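Tail fiber protein (PDB 5W5P) probably recognises and degrades the capsular polysaccharide of Acinetobacter baumannii as the phage's trimeric tailspike. Local coordinates at residues G326-G340 with T361-G375. Sequence-based numbering, arbitrary orientation.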
ATOM      1  N   GLY A 326      10.985 -14.763  11.595  1.00 39.44           N
ATOM      2  CA  GLY A 326      10.739 -15.075  12.990  1.00 36.92           C
ATOM      3  C   GLY A 326       9.460 -14.426  13.473  1.00 39.14           C
ATOM      4  O   GLY A 326       8.503 -14.234  12.712  1.00 39.38           O
ATOM      5  N   ALA A 327       9.432 -14.094  14.761  1.00 42.11           N
ATOM      6  CA  ALA A 327       8.328 -13.315  15.301  1.00 35.69           C
ATOM      7  C   ALA A 327       8.261 -11.961  14.604  1.00 35.06           C
ATOM      8  O   ALA A 327       9.262 -11.243  14.521  1.00 36.25           O
ATOM      9  CB  ALA A 327       8.496 -13.133  16.810  1.00 36.44           C
ATOM     10  N   VAL A 328       7.075 -11.612  14.109  1.00 34.62           N
ATOM     11  CA  VAL A 328       6.859 -10.384  13.349  1.00 35.12           C
ATOM     12  C   VAL A 328       5.787  -9.564  14.050  1.00 40.57           C
ATOM     13  O   VAL A 328       4.670 -10.049  14.262  1.00 47.55           O
ATOM     14  CB  VAL A 328       6.441 -10.676  11.898  1.00 37.12           C
ATOM     15  CG1 VAL A 328       6.141  -9.366  11.142  1.00 36.78           C
ATOM     16  CG2 VAL A 328       7.509 -11.494  11.176  1.00 35.99           C
ATOM     17  N   TYR A 329       6.121  -8.322  14.403  1.00 37.82           N
ATOM     18  CA  TYR A 329       5.144  -7.345  14.873  1.00 35.93           C
ATOM     19  C   TYR A 329       4.912  -6.324  13.766  1.00 39.05           C
ATOM     20  O   TYR A 329       5.873  -5.846  13.150  1.00 39.08           O
ATOM     21  CB  TYR A 329       5.618  -6.630  16.142  1.00 36.48           C
ATOM     22  CG  TYR A 329       5.848  -7.517  17.345  1.00 39.00           C
ATOM     23  CD1 TYR A 329       5.441  -8.843  17.350  1.00 41.46           C
ATOM     24  CD2 TYR A 329       6.478  -7.023  18.476  1.00 40.43           C
ATOM     25  CE1 TYR A 329       5.655  -9.654  18.450  1.00 40.42           C
ATOM     26  CE2 TYR A 329       6.697  -7.827  19.584  1.00 43.26           C
ATOM     27  CZ  TYR A 329       6.284  -9.143  19.563  1.00 42.66           C
ATOM     28  OH  TYR A 329       6.504  -9.949  20.657  1.00 43.46           O
ATOM     29  N   ALA A 330       3.641  -6.001  13.511  1.00 38.32           N
ATOM     30  CA  ALA A 330       3.253  -5.021  12.498  1.00 38.71           C
ATOM     31  C   ALA A 330       3.814  -5.393  11.121  1.00 40.54           C
ATOM     32  O   ALA A 330       4.606  -4.665  10.519  1.00 39.35           O
ATOM     33  CB  ALA A 330       3.683  -3.609  12.910  1.00 34.15           C
ATOM     34  N   GLY A 331       3.388  -6.553  10.631  1.00 40.68           N
ATOM     35  CA  GLY A 331       3.740  -7.008   9.295  1.00 36.32           C
ATOM     36  C   GLY A 331       2.584  -6.804   8.333  1.00 35.64           C
ATOM     37  O   GLY A 331       1.418  -6.942   8.706  1.00 33.23           O
ATOM     38  N   THR A 332       2.922  -6.465   7.087  1.00 32.19           N
ATOM     39  CA  THR A 332       1.936  -6.306   6.027  1.00 35.26           C
ATOM     40  C   THR A 332       2.460  -6.942   4.748  1.00 36.73           C
ATOM     41  O   THR A 332       3.642  -6.814   4.422  1.00 41.95           O
ATOM     42  CB  THR A 332       1.596  -4.822   5.789  1.00 37.14           C
ATOM     43  OG1 THR A 332       2.785  -4.029   5.885  1.00 35.74           O
ATOM     44  CG2 THR A 332       0.570  -4.325   6.813  1.00 39.71           C
ATOM     45  N   PHE A 333       1.579  -7.649   4.038  1.00 36.68           N
ATOM     46  CA  PHE A 333       1.901  -8.279   2.754  1.00 35.03           C
ATOM     47  C   PHE A 333       0.719  -8.028   1.820  1.00 37.42           C
ATOM     48  O   PHE A 333      -0.274  -8.762   1.865  1.00 39.25           O
ATOM     49  CB  PHE A 333       2.170  -9.773   2.906  1.00 31.97           C
ATOM     50  CG  PHE A 333       3.298 -10.104   3.849  1.00 38.95           C
ATOM     51  CD1 PHE A 333       3.094 -10.100   5.222  1.00 37.40           C
ATOM     52  CD2 PHE A 333       4.555 -10.447   3.365  1.00 37.25           C
ATOM     53  CE1 PHE A 333       4.110 -10.406   6.095  1.00 32.09           C
ATOM     54  CE2 PHE A 333       5.581 -10.757   4.240  1.00 36.95           C
ATOM     55  CZ  PHE A 333       5.353 -10.736   5.611  1.00 36.32           C
ATOM     56  N   ILE A 334       0.833  -7.011   0.966  1.00 36.67           N
ATOM     57  CA  ILE A 334      -0.283  -6.507   0.175  1.00 32.50           C
ATOM     58  C   ILE A 334       0.026  -6.702  -1.304  1.00 41.09           C
ATOM     59  O   ILE A 334       0.973  -6.109  -1.836  1.00 43.78           O
ATOM     60  CB  ILE A 334      -0.582  -5.032   0.480  1.00 32.68           C
ATOM     61  CG1 ILE A 334      -0.650  -4.800   1.996  1.00 35.67           C
ATOM     62  CG2 ILE A 334      -1.848  -4.573  -0.254  1.00 33.17           C
ATOM     63  CD1 ILE A 334      -1.110  -3.410   2.390  1.00 32.98           C
ATOM     64  N   GLY A 335      -0.777  -7.527  -1.971  1.00 36.61           N
ATOM     65  CA  GLY A 335      -0.786  -7.550  -3.420  1.00 35.33           C
ATOM     66  C   GLY A 335       0.383  -8.235  -4.084  1.00 34.41           C
ATOM     67  O   GLY A 335       0.707  -7.913  -5.227  1.00 34.85           O
ATOM     68  N   ASN A 336       1.034  -9.173  -3.404  1.00 37.40           N
ATOM     69  CA  ASN A 336       2.123  -9.898  -4.038  1.00 37.39           C
ATOM     70  C   ASN A 336       1.592 -10.835  -5.120  1.00 37.53           C
ATOM     71  O   ASN A 336       0.421 -11.224  -5.132  1.00 39.28           O
ATOM     72  CB  ASN A 336       2.923 -10.686  -3.005  1.00 38.15           C
ATOM     73  CG  ASN A 336       3.776  -9.790  -2.139  1.00 39.02           C
ATOM     74  OD1 ASN A 336       4.637  -9.063  -2.640  1.00 39.07           O
ATOM     75  ND2 ASN A 336       3.524  -9.813  -0.831  1.00 36.61           N
ATOM     76  N   TYR A 337       2.481 -11.186  -6.045  1.00 35.08           N
ATOM     77  CA  TYR A 337       2.179 -12.068  -7.167  1.00 35.96           C
ATOM     78  C   TYR A 337       3.097 -13.279  -7.052  1.00 38.36           C
ATOM     79  O   TYR A 337       4.302 -13.181  -7.318  1.00 39.11           O
ATOM     80  CB  TYR A 337       2.370 -11.327  -8.494  1.00 37.84           C
ATOM     81  CG  TYR A 337       2.125 -12.128  -9.761  1.00 42.03           C
ATOM     82  CD1 TYR A 337       3.072 -13.030 -10.232  1.00 42.53           C
ATOM     83  CD2 TYR A 337       0.971 -11.942 -10.515  1.00 40.97           C
ATOM     84  CE1 TYR A 337       2.865 -13.746 -11.389  1.00 42.06           C
ATOM     85  CE2 TYR A 337       0.756 -12.653 -11.683  1.00 39.78           C
ATOM     86  CZ  TYR A 337       1.708 -13.553 -12.116  1.00 43.60           C
ATOM     87  OH  TYR A 337       1.507 -14.267 -13.277  1.00 38.21           O
ATOM     88  N   PHE A 338       2.532 -14.409  -6.638  1.00 38.96           N
ATOM     89  CA  PHE A 338       3.247 -15.674  -6.570  1.00 35.06           C
ATOM     90  C   PHE A 338       2.739 -16.603  -7.663  1.00 43.91           C
ATOM     91  O   PHE A 338       1.526 -16.725  -7.869  1.00 46.47           O
ATOM     92  CB  PHE A 338       3.068 -16.333  -5.204  1.00 34.82           C
ATOM     93  CG  PHE A 338       3.510 -15.483  -4.054  1.00 34.13           C
ATOM     94  CD1 PHE A 338       4.852 -15.393  -3.719  1.00 36.11           C
ATOM     95  CD2 PHE A 338       2.583 -14.786  -3.291  1.00 33.75           C
ATOM     96  CE1 PHE A 338       5.266 -14.615  -2.649  1.00 33.44           C
ATOM     97  CE2 PHE A 338       2.986 -14.009  -2.219  1.00 33.23           C
ATOM     98  CZ  PHE A 338       4.329 -13.920  -1.897  1.00 34.72           C
ATOM     99  N   GLU A 339       3.669 -17.257  -8.361  1.00 39.31           N
ATOM    100  CA  GLU A 339       3.310 -18.137  -9.472  1.00 42.04           C
ATOM    101  C   GLU A 339       4.340 -19.248  -9.605  1.00 45.85           C
ATOM    102  O   GLU A 339       5.513 -18.975  -9.876  1.00 47.25           O
ATOM    103  CB  GLU A 339       3.207 -17.350 -10.780  1.00 43.55           C
ATOM    104  CG  GLU A 339       2.788 -18.190 -11.976  1.00 46.06           C
ATOM    105  CD  GLU A 339       1.451 -18.878 -11.764  1.00 51.24           C
ATOM    106  OE1 GLU A 339       0.520 -18.227 -11.245  1.00 53.63           O
ATOM    107  OE2 GLU A 339       1.327 -20.069 -12.119  1.00 56.55           O
ATOM    108  N   GLY A 340       3.895 -20.493  -9.424  1.00 46.72           N
ATOM    109  CA  GLY A 340       4.693 -21.676  -9.699  1.00 42.29           C
ATOM    110  C   GLY A 340       6.056 -21.728  -9.043  1.00 42.87           C
ATOM    111  O   GLY A 340       7.072 -21.861  -9.733  1.00 45.26           O
ATOM    112  N   THR A 361      11.144 -20.234  17.129  1.00 39.97           N
ATOM    113  CA  THR A 361      10.831 -18.830  16.910  1.00 45.38           C
ATOM    114  C   THR A 361       9.670 -18.376  17.797  1.00 43.61           C
ATOM    115  O   THR A 361       8.812 -19.172  18.188  1.00 45.25           O
ATOM    116  CB  THR A 361      10.526 -18.622  15.422  1.00 47.31           C
ATOM    117  OG1 THR A 361      11.760 -18.500  14.695  1.00 48.41           O
ATOM    118  CG2 THR A 361       9.702 -17.412  15.191  1.00 50.81           C
ATOM    119  N   GLY A 362       9.676 -17.071  18.158  1.00 41.12           N
ATOM    120  CA  GLY A 362       8.621 -16.498  18.970  1.00 40.68           C
ATOM    121  C   GLY A 362       7.318 -16.280  18.207  1.00 39.77           C
ATOM    122  O   GLY A 362       7.236 -16.435  16.992  1.00 40.49           O
ATOM    123  N   TYR A 363       6.274 -15.908  18.946  1.00 37.95           N
ATOM    124  CA  TYR A 363       4.967 -15.689  18.339  1.00 37.33           C
ATOM    125  C   TYR A 363       4.899 -14.326  17.656  1.00 40.92           C
ATOM    126  O   TYR A 363       5.469 -13.340  18.136  1.00 39.41           O
ATOM    127  CB  TYR A 363       3.858 -15.787  19.388  1.00 39.87           C
ATOM    128  CG  TYR A 363       3.597 -17.182  19.905  1.00 39.88           C
ATOM    129  CD1 TYR A 363       2.892 -18.105  19.145  1.00 38.25           C
ATOM    130  CD2 TYR A 363       4.042 -17.568  21.164  1.00 40.24           C
ATOM    131  CE1 TYR A 363       2.651 -19.382  19.617  1.00 43.44           C
ATOM    132  CE2 TYR A 363       3.808 -18.842  21.647  1.00 42.34           C
ATOM    133  CZ  TYR A 363       3.112 -19.746  20.871  1.00 44.19           C
ATOM    134  OH  TYR A 363       2.875 -21.015  21.349  1.00 47.18           O
ATOM    135  N   SER A 364       4.190 -14.273  16.531  1.00 38.10           N
ATOM    136  CA  SER A 364       3.969 -13.021  15.828  1.00 36.45           C
ATOM    137  C   SER A 364       2.757 -12.299  16.410  1.00 40.75           C
ATOM    138  O   SER A 364       1.963 -12.869  17.165  1.00 40.29           O
ATOM    139  CB  SER A 364       3.783 -13.265  14.333  1.00 34.73           C
ATOM    140  OG  SER A 364       4.987 -13.721  13.739  1.00 38.21           O
ATOM    141  N   SER A 365       2.618 -11.020  16.054  1.00 43.57           N
ATOM    142  CA  SER A 365       1.546 -10.205  16.629  1.00 42.10           C
ATOM    143  C   SER A 365       1.259  -9.029  15.705  1.00 38.27           C
ATOM    144  O   SER A 365       2.047  -8.082  15.652  1.00 39.22           O
ATOM    145  CB  SER A 365       1.924  -9.725  18.027  1.00 42.63           C
ATOM    146  OG  SER A 365       0.803  -9.163  18.680  1.00 36.61           O
ATOM    147  N   GLY A 366       0.125  -9.082  15.010  1.00 36.71           N
ATOM    148  CA  GLY A 366      -0.263  -8.012  14.112  1.00 35.36           C
ATOM    149  C   GLY A 366       0.311  -8.160  12.718  1.00 37.52           C
ATOM    150  O   GLY A 366       1.268  -7.469  12.362  1.00 38.20           O
ATOM    151  N   VAL A 367      -0.258  -9.069  11.924  1.00 37.57           N
ATOM    152  CA  VAL A 367       0.180  -9.332  10.557  1.00 38.49           C
ATOM    153  C   VAL A 367      -1.054  -9.425   9.672  1.00 40.06           C
ATOM    154  O   VAL A 367      -2.020 -10.116  10.016  1.00 44.28           O
ATOM    155  CB  VAL A 367       1.016 -10.629  10.455  1.00 38.42           C
ATOM    156  CG1 VAL A 367       1.618 -10.772   9.062  1.00 32.76           C
ATOM    157  CG2 VAL A 367       2.104 -10.661  11.516  1.00 33.37           C
ATOM    158  N   THR A 368      -1.029  -8.733   8.532  1.00 34.86           N
ATOM    159  CA  THR A 368      -2.187  -8.666   7.648  1.00 35.97           C
ATOM    160  C   THR A 368      -1.781  -8.990   6.219  1.00 40.58           C
ATOM    161  O   THR A 368      -0.840  -8.391   5.688  1.00 42.32           O
ATOM    162  CB  THR A 368      -2.842  -7.282   7.704  1.00 33.78           C
ATOM    163  OG1 THR A 368      -3.015  -6.891   9.071  1.00 35.78           O
ATOM    164  CG2 THR A 368      -4.201  -7.306   7.016  1.00 33.50           C
ATOM    165  N   PHE A 369      -2.502  -9.926   5.600  1.00 41.82           N
ATOM    166  CA  PHE A 369      -2.312 -10.311   4.204  1.00 36.65           C
ATOM    167  C   PHE A 369      -3.518  -9.850   3.399  1.00 35.44           C
ATOM    168  O   PHE A 369      -4.637 -10.305   3.647  1.00 36.76           O
ATOM    169  CB  PHE A 369      -2.143 -11.823   4.068  1.00 35.07           C
ATOM    170  CG  PHE A 369      -0.927 -12.359   4.752  1.00 35.98           C
ATOM    171  CD1 PHE A 369      -0.949 -12.646   6.108  1.00 33.83           C
ATOM    172  CD2 PHE A 369       0.244 -12.574   4.039  1.00 40.78           C
ATOM    173  CE1 PHE A 369       0.172 -13.140   6.743  1.00 37.31           C
ATOM    174  CE2 PHE A 369       1.372 -13.073   4.669  1.00 43.90           C
ATOM    175  CZ  PHE A 369       1.336 -13.358   6.022  1.00 41.27           C
ATOM    176  N   ILE A 370      -3.292  -8.963   2.431  1.00 35.31           N
ATOM    177  CA  ILE A 370      -4.363  -8.389   1.624  1.00 36.06           C
ATOM    178  C   ILE A 370      -4.022  -8.574   0.152  1.00 38.40           C
ATOM    179  O   ILE A 370      -2.958  -8.141  -0.301  1.00 38.09           O
ATOM    180  CB  ILE A 370      -4.581  -6.899   1.939  1.00 38.59           C
ATOM    181  CG1 ILE A 370      -4.828  -6.700   3.438  1.00 38.03           C
ATOM    182  CG2 ILE A 370      -5.739  -6.347   1.117  1.00 34.08           C
ATOM    183  CD1 ILE A 370      -4.838  -5.262   3.861  1.00 37.22           C
ATOM    184  N   GLY A 371      -4.919  -9.226  -0.587  1.00 38.45           N
ATOM    185  CA  GLY A 371      -4.873  -9.197  -2.039  1.00 38.33           C
ATOM    186  C   GLY A 371      -3.704  -9.894  -2.700  1.00 37.65           C
ATOM    187  O   GLY A 371      -3.315  -9.515  -3.808  1.00 37.42           O
ATOM    188  N   ASN A 372      -3.135 -10.909  -2.060  1.00 39.93           N
ATOM    189  CA  ASN A 372      -2.077 -11.697  -2.673  1.00 38.35           C
ATOM    190  C   ASN A 372      -2.669 -12.794  -3.548  1.00 40.79           C
ATOM    191  O   ASN A 372      -3.771 -13.288  -3.294  1.00 46.28           O
ATOM    192  CB  ASN A 372      -1.178 -12.320  -1.604  1.00 35.21           C
ATOM    193  CG  ASN A 372      -0.562 -11.286  -0.690  1.00 34.15           C
ATOM    194  OD1 ASN A 372       0.461 -10.692  -1.019  1.00 34.41           O
ATOM    195  ND2 ASN A 372      -1.185 -11.059   0.461  1.00 34.17           N
ATOM    196  N   GLN A 373      -1.934 -13.169  -4.590  1.00 39.14           N
ATOM    197  CA  GLN A 373      -2.246 -14.362  -5.368  1.00 39.75           C
ATOM    198  C   GLN A 373      -1.196 -15.417  -5.071  1.00 38.50           C
ATOM    199  O   GLN A 373      -0.013 -15.222  -5.368  1.00 39.06           O
ATOM    200  CB  GLN A 373      -2.295 -14.088  -6.868  1.00 40.11           C
ATOM    201  CG  GLN A 373      -2.393 -15.361  -7.693  1.00 39.73           C
ATOM    202  CD  GLN A 373      -2.185 -15.123  -9.177  1.00 42.68           C
ATOM    203  OE1 GLN A 373      -1.078 -15.291  -9.696  1.00 44.01           O
ATOM    204  NE2 GLN A 373      -3.252 -14.753  -9.873  1.00 39.44           N
ATOM    205  N   PHE A 374      -1.630 -16.524  -4.482  1.00 36.75           N
ATOM    206  CA  PHE A 374      -0.749 -17.651  -4.204  1.00 39.57           C
ATOM    207  C   PHE A 374      -0.954 -18.725  -5.272  1.00 44.68           C
ATOM    208  O   PHE A 374      -1.601 -19.751  -5.056  1.00 36.64           O
ATOM    209  CB  PHE A 374      -1.017 -18.199  -2.807  1.00 35.16           C
ATOM    210  CG  PHE A 374      -0.866 -17.187  -1.707  1.00 34.49           C
ATOM    211  CD1 PHE A 374       0.389 -16.773  -1.291  1.00 34.11           C
ATOM    212  CD2 PHE A 374      -1.984 -16.674  -1.062  1.00 43.03           C
ATOM    213  CE1 PHE A 374       0.530 -15.851  -0.261  1.00 38.57           C
ATOM    214  CE2 PHE A 374      -1.855 -15.750  -0.032  1.00 43.04           C
ATOM    215  CZ  PHE A 374      -0.594 -15.336   0.368  1.00 39.40           C
ATOM    216  N   GLY A 375      -0.392 -18.457  -6.452  1.00 42.50           N
ATOM    217  CA  GLY A 375      -0.477 -19.392  -7.558  1.00 38.38           C
ATOM    218  C   GLY A 375       0.517 -20.527  -7.419  1.00 42.86           C
ATOM    219  O   GLY A 375       1.718 -20.340  -7.633  1.00 43.17           O
TER
HETATM  220  O   HOH W   1      11.270 -14.705  16.678  1.00 38.41           O
HETATM  221  O   HOH W   2       6.757 -12.553  20.075  1.00 41.08           O
HETATM  222  O   HOH W   3      -0.860  -6.041  10.136  1.00 35.54           O
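F333 and F369 meet where two successive rungs of a right-handed parallel beta-helix pair in register, the fold of many phage tailspikes. Strands 331-334 and 365-370 run parallel, their short axes 4.7 Å apart, and the pairing resumes beyond a corner between 337-339 and 373-375. Each strand residue thus meets its counterpart one coil on. The phenylalanines point into the helix: the rings of F333 and F369 are nearly parallel, tilted by 10°, but slid apart, with F333 CD1 3.5 Å from F369 CE2. Both have CG anti to the carbonyl carbon (chi1 near -60°), and this shared rotamer lets flat, apolar rings repeat along the interior; F369 in turn stacks on F408 of the next coil. F338 and F374 pair in the same slid-apart way past the corner, F338 CD2 lying 3.6 Å from F374 CD1. Isoleucines I334 and I370 lie on the other face, where they pack against the second subunit, as suits a trimer interface. At the corner, G335 and G371 both adopt positive phi, which glycine tolerates easily. N336 and N372 follow them, lying side by side as successive asparagines, their amide planes 20° apart; such repeats are well known in beta-helices. N336 binds C311 O and N314 N one coil back, and N372 repeats this on the next coil: OD1 accepts from N336 N at 2.9 Å. Its ND2 donates to F333 O at 2.8 Å, from the face of that carbonyl opposite the one approached by I370 N, so two N-H groups grip one buried oxygen.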